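Local coordinates for acyl-coenzyme A thioesterase THEM4 (Rhodococcus sp., PDB 2OV9), which probably hydrolyses fatty acyl-coenzyme A thioesters to free fatty acid and coenzyme A, as a dimeric hotdog-fold enzyme of the THEM4/THEM5 family, at residues D78-N81 and V85-H88; L137-L142 and G153-L158; R164-F169 and G190-A195. All coordinates share one frame; numbering follows the deposited sequence.

The three contacts follow one another along the chain and sample a hotdog fold from a loop at the dimer interface to the sheet rim. Interactions 1 and 2 are largely buried, touch each other through His-140 and both reach the second subunit. Interactions 2 and 3 share the antiparallel sheet and meet where Leu-138 of the helix lies against Ile-192. Interactions 1 and 3 stand apart, their centres about 25 Å from each other on opposite sides of the chain's centre. Chemistry follows place: loop residues 78-81 and 85-88 join through carbon and selenium contacts, 137-142 and 153-158 combine leucines with a water-bridged carboxylate, and 164-169 and 190-195 pair methyl contacts with a more peripheral water bridge.

Interaction 1. Residues D78-N81 and V85-H88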
ATOM      1  N   ASP B  78      18.384  -0.042  -5.411  1.00 52.35           N
ATOM      2  CA  ASP B  78      18.244   0.250  -3.983  1.00 51.61           C
ATOM      3  C   ASP B  78      18.414   1.747  -3.771  1.00 50.98           C
ATOM      4  O   ASP B  78      19.536   2.245  -3.596  1.00 50.39           O
ATOM      5  CB  ASP B  78      19.234  -0.539  -3.111  1.00 51.77           C
ATOM      6  CG  ASP B  78      18.889  -0.469  -1.608  1.00 52.35           C
ATOM      7  OD1 ASP B  78      17.905   0.220  -1.241  1.00 51.82           O
ATOM      8  OD2 ASP B  78      19.602  -1.112  -0.793  1.00 52.01           O
HETATM    9  N   MSE B  79      17.282   2.450  -3.801  1.00 50.19           N
HETATM   10  CA  MSE B  79      17.208   3.890  -3.561  1.00 49.94           C
HETATM   11  C   MSE B  79      17.741   4.273  -2.188  1.00 48.95           C
HETATM   12  O   MSE B  79      18.393   5.304  -2.031  1.00 48.99           O
HETATM   13  CB  MSE B  79      15.748   4.347  -3.671  1.00 49.46           C
HETATM   14  CG  MSE B  79      15.549   5.850  -3.582  1.00 50.37           C
HETATM   15 SE   MSE B  79      13.720   6.361  -4.003  1.00 52.60          SE
HETATM   16  CE  MSE B  79      12.798   5.567  -2.473  1.00 47.38           C
ATOM     17  N   TRP B  80      17.444   3.438  -1.196  1.00 48.41           N
ATOM     18  CA  TRP B  80      17.827   3.696   0.197  1.00 47.84           C
ATOM     19  C   TRP B  80      19.328   3.470   0.425  1.00 47.72           C
ATOM     20  O   TRP B  80      19.847   3.719   1.516  1.00 46.87           O
ATOM     21  CB  TRP B  80      16.972   2.838   1.150  1.00 47.59           C
ATOM     22  CG  TRP B  80      15.518   3.134   1.005  1.00 47.28           C
ATOM     23  CD1 TRP B  80      14.810   4.098   1.656  1.00 47.09           C
ATOM     24  CD2 TRP B  80      14.604   2.509   0.094  1.00 46.20           C
ATOM     25  NE1 TRP B  80      13.499   4.100   1.230  1.00 47.14           N
ATOM     26  CE2 TRP B  80      13.347   3.137   0.265  1.00 46.94           C
ATOM     27  CE3 TRP B  80      14.720   1.472  -0.840  1.00 45.86           C
ATOM     28  CZ2 TRP B  80      12.212   2.753  -0.458  1.00 47.54           C
ATOM     29  CZ3 TRP B  80      13.586   1.100  -1.567  1.00 46.73           C
ATOM     30  CH2 TRP B  80      12.352   1.740  -1.370  1.00 47.16           C
ATOM     31  N   ASN B  81      20.005   3.003  -0.624  1.00 47.82           N
ATOM     32  CA  ASN B  81      21.459   2.798  -0.610  1.00 48.52           C
ATOM     33  C   ASN B  81      22.179   3.741  -1.582  1.00 48.25           C
ATOM     34  O   ASN B  81      23.358   3.561  -1.869  1.00 48.38           O
ATOM     35  CB  ASN B  81      21.795   1.339  -0.930  1.00 48.44           C
ATOM     36  CG  ASN B  81      23.236   0.998  -0.627  1.00 50.45           C
ATOM     37  OD1 ASN B  81      23.936   0.413  -1.458  1.00 52.77           O
ATOM     38  ND2 ASN B  81      23.701   1.385   0.557  1.00 50.47           N
ATOM     39  N   VAL B  85      16.427   6.470  -7.932  1.00 44.19           N
ATOM     40  CA  VAL B  85      15.021   6.209  -7.618  1.00 43.76           C
ATOM     41  C   VAL B  85      14.600   4.808  -8.111  1.00 43.91           C
ATOM     42  O   VAL B  85      14.902   4.439  -9.248  1.00 43.76           O
ATOM     43  CB  VAL B  85      14.129   7.328  -8.215  1.00 43.53           C
ATOM     44  CG1 VAL B  85      12.687   7.096  -7.909  1.00 44.60           C
ATOM     45  CG2 VAL B  85      14.569   8.700  -7.667  1.00 42.91           C
ATOM     46  N   THR B  86      13.922   4.046  -7.238  1.00 43.76           N
ATOM     47  CA  THR B  86      13.416   2.686  -7.521  1.00 43.60           C
ATOM     48  C   THR B  86      12.396   2.678  -8.653  1.00 43.53           C
ATOM     49  O   THR B  86      11.758   3.703  -8.928  1.00 43.00           O
ATOM     50  CB  THR B  86      12.704   2.076  -6.306  1.00 43.72           C
ATOM     51  OG1 THR B  86      11.597   2.913  -5.951  1.00 44.80           O
ATOM     52  CG2 THR B  86      13.646   1.967  -5.116  1.00 44.54           C
ATOM     53  N   ARG B  87      12.217   1.513  -9.273  1.00 42.98           N
ATOM     54  CA  ARG B  87      11.291   1.358 -10.389  1.00 42.99           C
ATOM     55  C   ARG B  87      10.277   0.188 -10.215  1.00 42.18           C
ATOM     56  O   ARG B  87       9.496  -0.113 -11.119  1.00 41.34           O
ATOM     57  CB  ARG B  87      12.124   1.116 -11.641  1.00 43.45           C
ATOM     58  CG  ARG B  87      11.580   1.805 -12.847  1.00 46.88           C
ATOM     59  CD  ARG B  87      12.287   1.316 -14.080  1.00 49.68           C
ATOM     60  NE  ARG B  87      11.510   1.573 -15.292  1.00 51.04           N
ATOM     61  CZ  ARG B  87      10.713   0.680 -15.870  1.00 50.67           C
ATOM     62  NH1 ARG B  87      10.570  -0.528 -15.333  1.00 50.10           N
ATOM     63  NH2 ARG B  87      10.057   1.003 -16.976  1.00 49.28           N
ATOM     64  N   HIS B  88      10.333  -0.487  -9.069  1.00 41.37           N
ATOM     65  CA  HIS B  88       9.610  -1.741  -8.850  1.00 40.63           C
ATOM     66  C   HIS B  88       8.697  -1.638  -7.642  1.00 39.46           C
ATOM     67  O   HIS B  88       8.067  -2.625  -7.236  1.00 38.23           O
ATOM     68  CB  HIS B  88      10.621  -2.832  -8.532  1.00 40.95           C
ATOM     69  CG  HIS B  88      11.401  -2.565  -7.281  1.00 43.38           C
ATOM     70  ND1 HIS B  88      12.622  -1.924  -7.290  1.00 45.53           N
ATOM     71  CD2 HIS B  88      11.124  -2.829  -5.978  1.00 45.00           C
ATOM     72  CE1 HIS B  88      13.070  -1.814  -6.051  1.00 46.46           C
ATOM     73  NE2 HIS B  88      12.182  -2.356  -5.235  1.00 46.84           N
TER
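This is a buried, apolar contact between two pieces of one irregular loop, the connection that runs from helix 51-67 to strand 105-106 and packs against the central helix 131-148 of the hotdog fold. Only three residues separate the pieces, and Met-79 and Val-85 bring their alpha carbons to 5.2 Å as the chain doubles back. Met-79, present as selenomethionine, points across the returning chain: its SE sits 3.8 Å from CA of Val-85 and 4.1 Å from CG1 of the same residue. The side chain leaves the backbone extended and bends at its last torsion (chi3 67°), which brings CE over one face of the Trp-80 ring, toward the rim. Both Met-79 and Thr-86 also touch His-140 of the helix, so the loop is fitted to the helix as well as to itself. Trp-80 looks to the dimer interface, where its ring meets that of His-130 of the second subunit edge-to-face. The backbone of 78-81 is drawn together by a bond from N of Asn-81 to O of Asp-78 (3.1 Å), while Thr-86 gives its hydroxyl to a bond with Asp-89. That leaves the threonine methyl for the contact: CG2 of Thr-86 presses to 3.5 Å from CB of Met-79, tighter than usual for two carbons, and lies 3.7 Å from CZ3 of Trp-80.

Interaction 2. Residues L137-L142 and G153-L158; sequences LLDHVL and GMTAQL
Leu-158 lays its two methyl groups against the side chain of Asp-139, the two chains crossing at about a right angle. CD1 of the leucine comes within 3.6 Å of OD1 of the carboxylate, and its CD2 lies 4.0 Å from CB of the same aspartate. With CG anti to the backbone N (chi1 -162°), the leucine extends toward the helix, and its CD1 also meets CD1 of Leu-142 at 3.9 Å. The leucine therefore fits between a carboxylate and an apolar neighbour on the same side of the helix. Helix 131-148 is the central helix that the sheet of a hotdog fold wraps around; here the axes of segments 137-142 and 154-158 run at 127° to each other, 10.7 Å apart at closest. A classic beta bulge, in which Ala-156 and Gln-157 lie across from Leu-206, interrupts the strand between Thr-155 and Leu-158, both of which direct their side chains at the helix. Gln-157 and Leu-158 also pair with an antiparallel strand of the second subunit, carrying the sheet across the dimer, and His-130 of that subunit packs on Asp-139. Thr-155 sets its methyl CG2 3.8 Å from OD1 of Asp-139. Polar contact between the two passes through a water, which donates to OD2 of Asp-139 at a short 2.5 Å and lies 2.9 Å from OG1 of Thr-155.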
ATOM      1  N   LEU B 137       2.458   6.366   0.776  1.00 34.45           N
ATOM      2  CA  LEU B 137       2.837   7.313  -0.283  1.00 35.06           C
ATOM      3  C   LEU B 137       3.869   8.296   0.247  1.00 35.44           C
ATOM      4  O   LEU B 137       4.893   8.537  -0.406  1.00 36.31           O
ATOM      5  CB  LEU B 137       1.620   8.099  -0.833  1.00 35.79           C
ATOM      6  CG  LEU B 137       0.440   7.310  -1.416  1.00 37.74           C
ATOM      7  CD1 LEU B 137      -0.555   8.219  -2.167  1.00 40.01           C
ATOM      8  CD2 LEU B 137       0.945   6.228  -2.305  1.00 37.89           C
ATOM      9  N   LEU B 138       3.610   8.841   1.433  1.00 35.21           N
ATOM     10  CA  LEU B 138       4.503   9.870   2.032  1.00 34.91           C
ATOM     11  C   LEU B 138       5.878   9.276   2.362  1.00 35.06           C
ATOM     12  O   LEU B 138       6.907   9.896   2.112  1.00 34.70           O
ATOM     13  CB  LEU B 138       3.868  10.538   3.272  1.00 34.39           C
ATOM     14  CG  LEU B 138       2.827  11.623   2.910  1.00 34.73           C
ATOM     15  CD1 LEU B 138       2.043  12.045   4.124  1.00 33.92           C
ATOM     16  CD2 LEU B 138       3.499  12.831   2.307  1.00 35.55           C
ATOM     17  N   ASP B 139       5.895   8.069   2.917  1.00 34.98           N
ATOM     18  CA  ASP B 139       7.164   7.402   3.163  1.00 34.37           C
ATOM     19  C   ASP B 139       8.022   7.386   1.881  1.00 34.63           C
ATOM     20  O   ASP B 139       9.182   7.844   1.874  1.00 33.43           O
ATOM     21  CB  ASP B 139       6.919   5.978   3.671  1.00 34.75           C
ATOM     22  CG  ASP B 139       8.204   5.219   3.903  1.00 38.29           C
ATOM     23  OD1 ASP B 139       8.838   5.432   4.942  1.00 42.16           O
ATOM     24  OD2 ASP B 139       8.600   4.418   3.043  1.00 41.60           O
ATOM     25  N   HIS B 140       7.453   6.855   0.799  1.00 33.70           N
ATOM     26  CA  HIS B 140       8.152   6.802  -0.474  1.00 33.56           C
ATOM     27  C   HIS B 140       8.608   8.155  -1.008  1.00 33.47           C
ATOM     28  O   HIS B 140       9.743   8.296  -1.463  1.00 33.24           O
ATOM     29  CB  HIS B 140       7.312   6.136  -1.565  1.00 33.21           C
ATOM     30  CG  HIS B 140       8.138   5.729  -2.739  1.00 31.63           C
ATOM     31  ND1 HIS B 140       8.944   4.611  -2.715  1.00 31.66           N
ATOM     32  CD2 HIS B 140       8.374   6.343  -3.922  1.00 31.69           C
ATOM     33  CE1 HIS B 140       9.611   4.526  -3.853  1.00 31.93           C
ATOM     34  NE2 HIS B 140       9.270   5.555  -4.611  1.00 31.74           N
ATOM     35  N   VAL B 141       7.712   9.138  -1.003  1.00 33.82           N
ATOM     36  CA  VAL B 141       8.096  10.490  -1.399  1.00 34.59           C
ATOM     37  C   VAL B 141       9.309  11.026  -0.641  1.00 34.61           C
ATOM     38  O   VAL B 141      10.164  11.688  -1.247  1.00 33.97           O
ATOM     39  CB  VAL B 141       6.908  11.477  -1.277  1.00 34.60           C
ATOM     40  CG1 VAL B 141       7.343  12.871  -1.678  1.00 36.95           C
ATOM     41  CG2 VAL B 141       5.811  11.014  -2.214  1.00 35.21           C
ATOM     42  N   LEU B 142       9.376  10.770   0.675  1.00 34.41           N
ATOM     43  CA  LEU B 142      10.549  11.189   1.470  1.00 34.26           C
ATOM     44  C   LEU B 142      11.822  10.513   0.960  1.00 34.38           C
ATOM     45  O   LEU B 142      12.876  11.145   0.891  1.00 34.00           O
ATOM     46  CB  LEU B 142      10.381  10.881   2.982  1.00 34.46           C
ATOM     47  CG  LEU B 142       9.203  11.550   3.714  1.00 33.86           C
ATOM     48  CD1 LEU B 142       9.317  11.290   5.204  1.00 34.12           C
ATOM     49  CD2 LEU B 142       9.187  13.036   3.420  1.00 31.81           C
ATOM     50  N   GLY B 153      19.483   7.276   2.912  1.00 46.51           N
ATOM     51  CA  GLY B 153      19.412   6.754   4.269  1.00 46.67           C
ATOM     52  C   GLY B 153      18.324   5.725   4.438  1.00 46.98           C
ATOM     53  O   GLY B 153      17.285   5.813   3.775  1.00 47.07           O
HETATM   54  N   MSE B 154      18.590   4.733   5.295  1.00 47.41           N
HETATM   55  CA  MSE B 154      17.606   3.746   5.757  0.50 47.80           C
HETATM   56  C   MSE B 154      16.551   4.441   6.595  1.00 46.82           C
HETATM   57  O   MSE B 154      16.896   5.301   7.406  1.00 46.97           O
HETATM   58  CB  MSE B 154      18.283   2.732   6.680  0.50 47.41           C
HETATM   59  CG  MSE B 154      18.816   1.489   6.038  0.50 48.52           C
HETATM   60 SE   MSE B 154      19.267   0.243   7.470  0.50 50.84          SE
HETATM   61  CE  MSE B 154      17.477  -0.420   7.892  0.50 49.74           C
ATOM     62  N   THR B 155      15.287   4.063   6.448  1.00 45.90           N
ATOM     63  CA  THR B 155      14.242   4.684   7.257  1.00 44.61           C
ATOM     64  C   THR B 155      14.435   4.257   8.714  1.00 43.36           C
ATOM     65  O   THR B 155      14.658   3.075   8.994  1.00 42.28           O
ATOM     66  CB  THR B 155      12.822   4.335   6.753  1.00 44.88           C
ATOM     67  OG1 THR B 155      12.744   4.542   5.336  1.00 46.83           O
ATOM     68  CG2 THR B 155      11.771   5.229   7.413  1.00 45.52           C
ATOM     69  N   ALA B 156      14.395   5.229   9.621  1.00 41.94           N
ATOM     70  CA  ALA B 156      14.495   4.958  11.066  1.00 40.28           C
ATOM     71  C   ALA B 156      13.172   5.205  11.822  1.00 39.46           C
ATOM     72  O   ALA B 156      12.788   4.412  12.692  1.00 39.83           O
ATOM     73  CB  ALA B 156      15.615   5.781  11.679  1.00 40.32           C
ATOM     74  N   GLN B 157      12.504   6.317  11.503  1.00 38.78           N
ATOM     75  CA  GLN B 157      11.245   6.690  12.148  0.50 38.58           C
ATOM     76  C   GLN B 157      10.405   7.541  11.215  1.00 38.72           C
ATOM     77  O   GLN B 157      10.926   8.393  10.497  1.00 38.78           O
ATOM     78  CB  GLN B 157      11.464   7.459  13.459  0.50 38.55           C
ATOM     79  CG  GLN B 157      10.300   7.297  14.444  0.50 38.94           C
ATOM     80  CD  GLN B 157       9.996   8.540  15.261  0.50 39.77           C
ATOM     81  OE1 GLN B 157      10.751   8.918  16.157  0.50 40.32           O
ATOM     82  NE2 GLN B 157       8.859   9.164  14.977  0.50 39.78           N
ATOM     83  N   LEU B 158       9.100   7.301  11.220  1.00 38.06           N
ATOM     84  CA  LEU B 158       8.185   8.090  10.416  1.00 39.40           C
ATOM     85  C   LEU B 158       7.130   8.564  11.402  1.00 38.50           C
ATOM     86  O   LEU B 158       6.609   7.761  12.177  1.00 38.37           O
ATOM     87  CB  LEU B 158       7.571   7.204   9.326  1.00 39.07           C
ATOM     88  CG  LEU B 158       6.899   7.769   8.085  1.00 42.66           C
ATOM     89  CD1 LEU B 158       7.955   8.171   7.050  1.00 44.68           C
ATOM     90  CD2 LEU B 158       5.911   6.709   7.514  1.00 41.77           C
TER
HETATM   91  O   HOH W   1      10.919   3.422   3.384  1.00 54.40           O

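Interaction 3. Residues R164-F169 and G190-A195; sequences RPTPLF and GDIRTA
Residues 164-169 form a loop without regular structure that passes the end of strand 185-194, and the two backbones stay well apart: the nearest alpha carbons, those of Thr-166 and Thr-194, are 7.7 Å from each other. The loop takes its backbone bonds from other neighbours, Arg-164 pairing with Cys-200, Thr-166 with Val-129 and Leu-168 with Gly-127. Side chains span the gap. Pro-167 and Thr-194 meet at about a right angle, with CG2 of the threonine 3.9 Å from CD of the proline and 4.1 Å from its CG. The threonine methyl is set opposite its own carbonyl carbon while OG1 lies between the backbone N and that carbon (chi1 48°), which separates the two roles of the residue: CG2 packs on the proline, and OG1 bonds to Asp-196. The same OG1 accepts a hydrogen bond from a water at 2.9 Å, and that water in turn accepts from NE of Arg-164 at 3.1 Å, lying in the guanidinium plane at its edge. A methyl-to-methyl contact lies deeper, where CG2 of Thr-166 approaches CG2 of Ile-192 to 4.2 Å; both residues also rest on Leu-172 of strand 171-182. On the strand itself, CB of Arg-193 points away from the loop, and its guanidinium binds Asp-191 in a salt bridge, one nitrogen to each carboxylate oxygen: NE lies 3.1 Å from OD1 of the aspartate and NH2 3.0 Å from OD2. Both nitrogens come from above the carboxylate plane, nearly 50° out of it. Inward, Ile-192 touches Ser-134 and Leu-138, so this rim contact borders the interface between the central helix and the curved antiparallel sheet that defines the hotdog fold of the thioesterase superfamily.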
ATOM      1  N   ARG B 164      -6.921  16.576   8.001  1.00 36.91           N
ATOM      2  CA  ARG B 164      -8.207  16.701   7.320  1.00 37.94           C
ATOM      3  C   ARG B 164      -8.406  15.410   6.524  1.00 37.80           C
ATOM      4  O   ARG B 164      -7.424  14.798   6.092  1.00 35.86           O
ATOM      5  CB  ARG B 164      -8.185  17.873   6.334  1.00 37.74           C
ATOM      6  CG  ARG B 164      -7.756  19.200   6.919  1.00 39.11           C
ATOM      7  CD  ARG B 164      -7.666  20.286   5.857  1.00 40.29           C
ATOM      8  NE  ARG B 164      -8.950  20.550   5.207  1.00 43.59           N
ATOM      9  CZ  ARG B 164      -9.935  21.301   5.722  1.00 46.43           C
ATOM     10  NH1 ARG B 164      -9.808  21.889   6.910  1.00 48.25           N
ATOM     11  NH2 ARG B 164     -11.057  21.478   5.038  1.00 45.77           N
ATOM     12  N   PRO B 165      -9.667  14.963   6.371  1.00 37.95           N
ATOM     13  CA  PRO B 165      -9.981  13.834   5.472  1.00 37.73           C
ATOM     14  C   PRO B 165      -9.275  13.937   4.112  1.00 37.17           C
ATOM     15  O   PRO B 165      -9.160  15.029   3.542  1.00 37.09           O
ATOM     16  CB  PRO B 165     -11.495  13.972   5.278  1.00 38.08           C
ATOM     17  CG  PRO B 165     -11.967  14.497   6.633  1.00 38.24           C
ATOM     18  CD  PRO B 165     -10.873  15.450   7.080  1.00 38.50           C
ATOM     19  N   THR B 166      -8.799  12.805   3.611  1.00 35.82           N
ATOM     20  CA  THR B 166      -8.078  12.773   2.349  1.00 34.66           C
ATOM     21  C   THR B 166      -8.956  12.075   1.319  1.00 33.72           C
ATOM     22  O   THR B 166      -9.136  10.869   1.390  1.00 34.42           O
ATOM     23  CB  THR B 166      -6.769  11.981   2.502  1.00 34.27           C
ATOM     24  OG1 THR B 166      -6.047  12.450   3.654  1.00 35.85           O
ATOM     25  CG2 THR B 166      -5.913  12.164   1.267  1.00 33.96           C
ATOM     26  N   PRO B 167      -9.531  12.816   0.383  1.00 33.51           N
ATOM     27  CA  PRO B 167     -10.523  12.166  -0.479  1.00 33.03           C
ATOM     28  C   PRO B 167      -9.973  11.339  -1.611  1.00 31.95           C
ATOM     29  O   PRO B 167      -8.924  11.635  -2.152  1.00 32.66           O
ATOM     30  CB  PRO B 167     -11.310  13.349  -1.076  1.00 33.35           C
ATOM     31  CG  PRO B 167     -10.313  14.504  -1.028  1.00 34.49           C
ATOM     32  CD  PRO B 167      -9.389  14.265   0.108  1.00 33.59           C
ATOM     33  N   LEU B 168     -10.727  10.317  -1.982  1.00 32.12           N
ATOM     34  CA  LEU B 168     -10.524   9.598  -3.229  1.00 31.95           C
ATOM     35  C   LEU B 168     -11.094  10.443  -4.364  1.00 32.54           C
ATOM     36  O   LEU B 168     -11.875  11.378  -4.120  1.00 31.19           O
ATOM     37  CB  LEU B 168     -11.268   8.252  -3.171  1.00 31.95           C
ATOM     38  CG  LEU B 168     -10.846   7.215  -2.116  1.00 32.98           C
ATOM     39  CD1 LEU B 168     -11.825   6.070  -2.123  1.00 33.04           C
ATOM     40  CD2 LEU B 168      -9.414   6.736  -2.413  1.00 28.80           C
ATOM     41  N   PHE B 169     -10.725  10.100  -5.599  1.00 33.17           N
ATOM     42  CA  PHE B 169     -11.328  10.654  -6.821  1.00 35.24           C
ATOM     43  C   PHE B 169     -11.028  12.125  -7.116  1.00 35.46           C
ATOM     44  O   PHE B 169     -11.726  12.757  -7.917  1.00 36.15           O
ATOM     45  CB  PHE B 169     -12.852  10.431  -6.854  1.00 35.38           C
ATOM     46  CG  PHE B 169     -13.295   9.115  -6.259  1.00 37.52           C
ATOM     47  CD1 PHE B 169     -12.767   7.901  -6.721  1.00 39.19           C
ATOM     48  CD2 PHE B 169     -14.241   9.094  -5.245  1.00 37.86           C
ATOM     49  CE1 PHE B 169     -13.169   6.684  -6.153  1.00 40.32           C
ATOM     50  CE2 PHE B 169     -14.670   7.873  -4.667  1.00 40.69           C
ATOM     51  CZ  PHE B 169     -14.130   6.664  -5.132  1.00 39.92           C
ATOM     52  N   GLY B 190       7.262  16.112   4.500  1.00 34.96           N
ATOM     53  CA  GLY B 190       6.387  16.108   3.327  1.00 36.13           C
ATOM     54  C   GLY B 190       4.954  16.237   3.770  1.00 36.44           C
ATOM     55  O   GLY B 190       4.657  16.226   4.974  1.00 35.98           O
ATOM     56  N   ASP B 191       4.063  16.405   2.803  1.00 36.47           N
ATOM     57  CA  ASP B 191       2.646  16.427   3.114  1.00 36.46           C
ATOM     58  C   ASP B 191       1.848  16.081   1.883  1.00 36.15           C
ATOM     59  O   ASP B 191       2.411  15.991   0.781  1.00 36.76           O
ATOM     60  CB  ASP B 191       2.216  17.778   3.688  1.00 36.65           C
ATOM     61  CG  ASP B 191       2.577  18.930   2.800  1.00 39.15           C
ATOM     62  OD1 ASP B 191       2.279  18.887   1.580  1.00 39.01           O
ATOM     63  OD2 ASP B 191       3.131  19.897   3.343  1.00 38.83           O
ATOM     64  N   ILE B 192       0.555  15.878   2.083  1.00 34.42           N
ATOM     65  CA  ILE B 192      -0.398  15.597   1.015  1.00 33.80           C
ATOM     66  C   ILE B 192      -1.400  16.720   1.147  1.00 33.37           C
ATOM     67  O   ILE B 192      -1.951  16.915   2.236  1.00 32.34           O
ATOM     68  CB  ILE B 192      -1.170  14.273   1.263  1.00 33.48           C
ATOM     69  CG1 ILE B 192      -0.233  13.080   1.115  1.00 33.78           C
ATOM     70  CG2 ILE B 192      -2.364  14.143   0.295  1.00 32.53           C
ATOM     71  CD1 ILE B 192      -0.836  11.687   1.425  1.00 35.37           C
ATOM     72  N   ARG B 193      -1.653  17.435   0.051  1.00 33.55           N
ATOM     73  CA  ARG B 193      -2.644  18.512   0.060  1.00 33.66           C
ATOM     74  C   ARG B 193      -3.733  18.297  -0.977  1.00 34.94           C
ATOM     75  O   ARG B 193      -3.505  17.676  -2.012  1.00 36.21           O
ATOM     76  CB  ARG B 193      -1.962  19.854  -0.242  1.00 33.81           C
ATOM     77  CG  ARG B 193      -0.955  20.263   0.809  1.00 33.99           C
ATOM     78  CD  ARG B 193      -0.133  21.494   0.424  1.00 35.54           C
ATOM     79  NE  ARG B 193       0.915  21.646   1.441  1.00 40.65           N
ATOM     80  CZ  ARG B 193       0.950  22.617   2.350  1.00 42.44           C
ATOM     81  NH1 ARG B 193       0.020  23.566   2.361  1.00 45.07           N
ATOM     82  NH2 ARG B 193       1.926  22.649   3.249  1.00 43.19           N
ATOM     83  N   THR B 194      -4.909  18.865  -0.742  1.00 35.48           N
ATOM     84  CA  THR B 194      -5.892  18.916  -1.812  1.00 35.72           C
ATOM     85  C   THR B 194      -5.555  20.063  -2.761  1.00 35.79           C
ATOM     86  O   THR B 194      -4.630  20.857  -2.510  1.00 35.44           O
ATOM     87  CB  THR B 194      -7.330  19.023  -1.265  1.00 36.65           C
ATOM     88  OG1 THR B 194      -7.401  20.045  -0.260  1.00 36.63           O
ATOM     89  CG2 THR B 194      -7.765  17.669  -0.682  1.00 36.48           C
ATOM     90  N   ALA B 195      -6.305  20.152  -3.860  1.00 35.28           N
ATOM     91  CA  ALA B 195      -6.065  21.158  -4.887  1.00 35.09           C
ATOM     92  C   ALA B 195      -6.144  22.599  -4.364  1.00 35.05           C
ATOM     93  O   ALA B 195      -5.482  23.486  -4.895  1.00 35.33           O
ATOM     94  CB  ALA B 195      -7.057  20.951  -6.057  1.00 34.85           C
TER
HETATM   95  O   HOH W   2      -8.743  19.577   2.264  1.00 43.60           O